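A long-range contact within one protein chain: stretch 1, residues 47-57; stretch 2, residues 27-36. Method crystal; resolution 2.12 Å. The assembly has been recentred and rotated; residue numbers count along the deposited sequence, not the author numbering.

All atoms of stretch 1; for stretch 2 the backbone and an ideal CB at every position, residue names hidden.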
# COMPACT_ATOMS: atom_id res chain seq x y z
N ASN A 47 -24.33 12.50 -14.97
CA ASN A 47 -23.19 13.14 -15.61
C ASN A 47 -21.86 12.54 -15.15
O ASN A 47 -20.95 12.36 -15.96
CB ASN A 47 -23.19 14.65 -15.34
CG ASN A 47 -24.22 15.39 -16.17
OD1 ASN A 47 -24.56 14.97 -17.27
ND2 ASN A 47 -24.70 16.52 -15.65
N TYR A 48 -21.76 12.22 -13.86
CA TYR A 48 -20.53 11.66 -13.33
C TYR A 48 -20.28 10.27 -13.88
O TYR A 48 -19.15 9.94 -14.27
CB TYR A 48 -20.55 11.62 -11.80
CG TYR A 48 -19.25 11.13 -11.20
CD1 TYR A 48 -18.18 12.00 -11.02
CD2 TYR A 48 -19.08 9.81 -10.83
CE1 TYR A 48 -16.98 11.56 -10.47
CE2 TYR A 48 -17.89 9.36 -10.29
CZ TYR A 48 -16.85 10.24 -10.11
OH TYR A 48 -15.66 9.80 -9.57
N ASP A 49 -21.32 9.44 -13.91
CA ASP A 49 -21.20 8.08 -14.43
C ASP A 49 -20.74 8.10 -15.88
O ASP A 49 -19.97 7.24 -16.31
CB ASP A 49 -22.53 7.33 -14.31
CG ASP A 49 -22.89 7.01 -12.87
OD1 ASP A 49 -21.97 6.96 -12.02
OD2 ASP A 49 -24.09 6.80 -12.58
N GLU A 50 -21.21 9.10 -16.63
CA GLU A 50 -20.83 9.26 -18.02
C GLU A 50 -19.38 9.69 -18.16
O GLU A 50 -18.64 9.16 -18.99
CB GLU A 50 -21.75 10.28 -18.70
CG GLU A 50 -21.49 10.46 -20.19
CD GLU A 50 -22.43 11.48 -20.82
OE1 GLU A 50 -22.43 12.64 -20.37
OE2 GLU A 50 -23.16 11.11 -21.76
N ALA A 51 -18.97 10.65 -17.33
CA ALA A 51 -17.60 11.15 -17.35
C ALA A 51 -16.62 10.10 -16.81
O ALA A 51 -15.49 9.99 -17.30
CB ALA A 51 -17.50 12.43 -16.54
N TYR A 52 -17.06 9.35 -15.81
CA TYR A 52 -16.26 8.27 -15.24
C TYR A 52 -15.94 7.21 -16.29
O TYR A 52 -14.81 6.73 -16.38
CB TYR A 52 -16.99 7.63 -14.05
CG TYR A 52 -16.19 6.62 -13.27
CD1 TYR A 52 -16.12 5.29 -13.67
CD2 TYR A 52 -15.50 6.99 -12.12
CE1 TYR A 52 -15.39 4.36 -12.96
CE2 TYR A 52 -14.77 6.06 -11.39
CZ TYR A 52 -14.72 4.75 -11.82
OH TYR A 52 -13.99 3.82 -11.10
N ASN A 53 -16.94 6.84 -17.08
CA ASN A 53 -16.78 5.81 -18.09
C ASN A 53 -15.85 6.26 -19.22
O ASN A 53 -15.10 5.46 -19.77
CB ASN A 53 -18.15 5.42 -18.66
CG ASN A 53 -18.15 4.04 -19.30
OD1 ASN A 53 -17.16 3.61 -19.89
ND2 ASN A 53 -19.27 3.33 -19.17
N GLN A 54 -15.90 7.55 -19.54
CA GLN A 54 -15.08 8.08 -20.63
C GLN A 54 -13.62 8.28 -20.23
O GLN A 54 -12.72 8.12 -21.05
CB GLN A 54 -15.67 9.40 -21.14
CG GLN A 54 -14.92 9.98 -22.33
CD GLN A 54 -15.51 11.29 -22.82
OE1 GLN A 54 -15.59 12.26 -22.07
NE2 GLN A 54 -15.92 11.32 -24.08
N SER A 55 -13.39 8.64 -18.97
CA SER A 55 -12.06 9.02 -18.52
C SER A 55 -11.39 7.98 -17.62
O SER A 55 -10.27 7.53 -17.89
CB SER A 55 -12.11 10.36 -17.79
OG SER A 55 -12.56 11.39 -18.64
N VAL A 56 -12.07 7.61 -16.54
CA VAL A 56 -11.46 6.76 -15.52
C VAL A 56 -11.25 5.32 -16.00
O VAL A 56 -10.18 4.75 -15.79
CB VAL A 56 -12.32 6.74 -14.24
CG1 VAL A 56 -11.70 5.83 -13.19
CG2 VAL A 56 -12.47 8.15 -13.69
N ASN A 57 -12.26 4.74 -16.64
CA ASN A 57 -12.17 3.35 -17.09
C ASN A 57 -11.07 3.09 -18.13
O ASN A 57 -10.35 2.10 -18.02
CB ASN A 57 -13.52 2.88 -17.63
CG ASN A 57 -14.51 2.57 -16.53
OD1 ASN A 57 -14.13 2.15 -15.43
ND2 ASN A 57 -15.80 2.76 -16.81
N UNK A 27 -6.11 7.85 -6.04
CA UNK A 27 -7.07 8.69 -6.75
C UNK A 27 -8.19 7.85 -7.37
O UNK A 27 -9.35 8.26 -7.40
CB UNK A 27 -6.36 9.50 -7.83
N UNK A 28 -7.83 6.67 -7.86
CA UNK A 28 -8.79 5.78 -8.51
C UNK A 28 -9.78 5.26 -7.48
O UNK A 28 -10.96 5.09 -7.78
CB UNK A 28 -8.08 4.62 -9.21
N UNK A 29 -9.29 5.02 -6.28
CA UNK A 29 -10.14 4.64 -5.16
C UNK A 29 -11.10 5.77 -4.82
O UNK A 29 -12.28 5.56 -4.55
CB UNK A 29 -9.29 4.27 -3.94
N UNK A 30 -10.57 6.99 -4.85
CA UNK A 30 -11.35 8.19 -4.57
C UNK A 30 -12.48 8.38 -5.59
O UNK A 30 -13.61 8.70 -5.22
CB UNK A 30 -10.44 9.42 -4.56
N UNK A 31 -12.17 8.18 -6.87
CA UNK A 31 -13.16 8.36 -7.92
C UNK A 31 -14.29 7.35 -7.79
O UNK A 31 -15.44 7.64 -8.14
CB UNK A 31 -12.50 8.24 -9.30
N UNK A 32 -13.97 6.16 -7.30
CA UNK A 32 -14.97 5.13 -7.07
C UNK A 32 -15.89 5.52 -5.91
O UNK A 32 -17.08 5.24 -5.93
CB UNK A 32 -14.29 3.79 -6.79
N UNK A 33 -15.31 6.16 -4.90
CA UNK A 33 -16.07 6.61 -3.73
C UNK A 33 -17.07 7.70 -4.09
O UNK A 33 -18.22 7.68 -3.64
CB UNK A 33 -15.12 7.12 -2.65
N UNK A 34 -16.62 8.67 -4.89
CA UNK A 34 -17.49 9.75 -5.34
C UNK A 34 -18.68 9.20 -6.12
O UNK A 34 -19.79 9.73 -6.02
CB UNK A 34 -16.71 10.74 -6.20
N UNK A 35 -18.44 8.13 -6.86
CA UNK A 35 -19.46 7.54 -7.72
C UNK A 35 -20.76 7.22 -6.99
O UNK A 35 -21.84 7.54 -7.48
CB UNK A 35 -18.91 6.26 -8.36
N UNK A 36 -20.68 6.62 -5.81
CA UNK A 36 -21.90 6.31 -5.06
C UNK A 36 -22.14 7.31 -3.93
O UNK A 36 -23.15 7.23 -3.23
CB UNK A 36 -21.82 4.89 -4.49

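Two helices run nearly antiparallel, their axes 10.2 Å apart at closest approach, so side chains must fill the space between them. Stretch 1 offers Tyr48, Asp49, Tyr52 and Val56 along one side of its helix.

Position 27 lies out of reach of stretch 1, which therefore sets no preference; it is Gln27.

At position 28 the CA-to-CB bond points sideways, and no atom of stretch 1 lies within 5.5 Å of the ideal CB. A short side chain would not touch Val56, whereas a long, flexible apolar one could. Met28 does so: with its three chi angles all m, it brings CE to 3.6 Å from Val56 CG1. Its backbone carbonyl also takes part, for one water joins Met28 O (2.8 Å) to Tyr52 OH (2.5 Å).

Positions 29 and 30 make no contact; the first points away, the second sideways. They are Asn29 and Tyr30.

Position 31 points toward stretch 1, its ideal CB 3.5 Å from Tyr48 OH and 3.8 Å from Tyr52 CE2. With Val56 CG2 4.4 Å from the same ideal CB, an apolar side chain suits the place, small or, if it can turn aside, large. The residue is Phe31. Its m rotamer leads the end of the ring away from stretch 1, while CD2 still lies 4.0 Å from Val56 CG2. The backbone contributes as well: Tyr48 OH donates a hydrogen bond to Phe31 O at 2.6 Å, giving the tyrosine hydroxyl a partner that does not depend on the side chain here.

Position 32 points away, with Tyr52 OH 4.3 Å from its ideal CB. Many residues could be accommodated; Ala32 adds only a slight contact.

Position 33 also points away, and is Glu33.

Position 34 points toward stretch 1, its ideal CB 3.7 Å from Tyr48 OH. An aliphatic side chain could cover the tyrosine ring. Ile34 CG2 sits over one face of the Tyr48 ring, 4.0 Å from its centroid, in a CH-pi contact.

At position 35 the bond points sideways; the ideal CB lies 3.8 Å from Tyr48 CE2 and 5.1 Å from Tyr52 CD2, with Asp49 OD1 4.8 Å from the ideal CB. The carboxylate favours a long basic side chain, whose methylenes can also pack on an aromatic ring. Lys35 fulfils both roles: NZ forms a salt bridge with Asp49 OD1 at 3.2 Å, while CE lies over the Tyr52 ring face, 3.5 Å from its centroid. NZ adds an off-centre cation-pi contact.

Position 36 points away, leaving its choice open; it is Tyr36, whose OH donates a very short hydrogen bond, 2.3 Å, to Glu33 OE1.

Stretch 2, residues 27-36: QMNYFAEIKY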
# COMPACT_ATOMS: atom_id res chain seq x y z
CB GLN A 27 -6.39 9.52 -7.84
CG GLN A 27 -5.39 10.56 -7.33
CD GLN A 27 -3.95 10.06 -7.35
OE1 GLN A 27 -3.65 8.96 -6.89
NE2 GLN A 27 -3.05 10.87 -7.90
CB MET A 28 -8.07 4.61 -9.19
CG MET A 28 -7.00 5.05 -10.19
SD MET A 28 -7.66 5.99 -11.58
CE MET A 28 -8.36 4.68 -12.58
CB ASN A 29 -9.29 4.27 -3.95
CG ASN A 29 -10.02 3.34 -2.99
OD1 ASN A 29 -11.05 3.70 -2.43
ND2 ASN A 29 -9.47 2.15 -2.80
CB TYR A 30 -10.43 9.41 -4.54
CG TYR A 30 -11.16 10.74 -4.50
CD1 TYR A 30 -11.69 11.22 -3.31
CD2 TYR A 30 -11.29 11.52 -5.64
CE1 TYR A 30 -12.35 12.43 -3.27
CE2 TYR A 30 -11.95 12.73 -5.61
CZ TYR A 30 -12.48 13.18 -4.42
OH TYR A 30 -13.13 14.39 -4.37
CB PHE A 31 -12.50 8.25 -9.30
CG PHE A 31 -11.50 9.33 -9.58
CD1 PHE A 31 -11.66 10.61 -9.06
CD2 PHE A 31 -10.38 9.07 -10.36
CE1 PHE A 31 -10.74 11.61 -9.31
CE2 PHE A 31 -9.45 10.07 -10.61
CZ PHE A 31 -9.63 11.34 -10.09
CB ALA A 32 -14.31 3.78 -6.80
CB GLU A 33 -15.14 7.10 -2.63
CG GLU A 33 -14.35 5.99 -1.95
CD GLU A 33 -15.26 4.95 -1.32
OE1 GLU A 33 -16.29 5.34 -0.73
OE2 GLU A 33 -14.95 3.75 -1.43
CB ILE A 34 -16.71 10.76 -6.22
CG1 ILE A 34 -15.67 11.50 -5.39
CG2 ILE A 34 -17.65 11.77 -6.86
CD1 ILE A 34 -16.26 12.34 -4.28
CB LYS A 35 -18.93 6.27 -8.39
CG LYS A 35 -19.92 5.60 -9.32
CD LYS A 35 -19.29 4.41 -10.03
CE LYS A 35 -18.68 4.82 -11.36
NZ LYS A 35 -19.69 4.76 -12.46
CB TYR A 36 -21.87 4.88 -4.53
CG TYR A 36 -20.82 4.57 -3.50
CD1 TYR A 36 -21.09 4.71 -2.14
CD2 TYR A 36 -19.56 4.12 -3.87
CE1 TYR A 36 -20.13 4.41 -1.19
CE2 TYR A 36 -18.59 3.82 -2.93
CZ TYR A 36 -18.88 3.97 -1.58
OH TYR A 36 -17.93 3.68 -0.64
O HOH W 1 -11.70 3.75 -10.16
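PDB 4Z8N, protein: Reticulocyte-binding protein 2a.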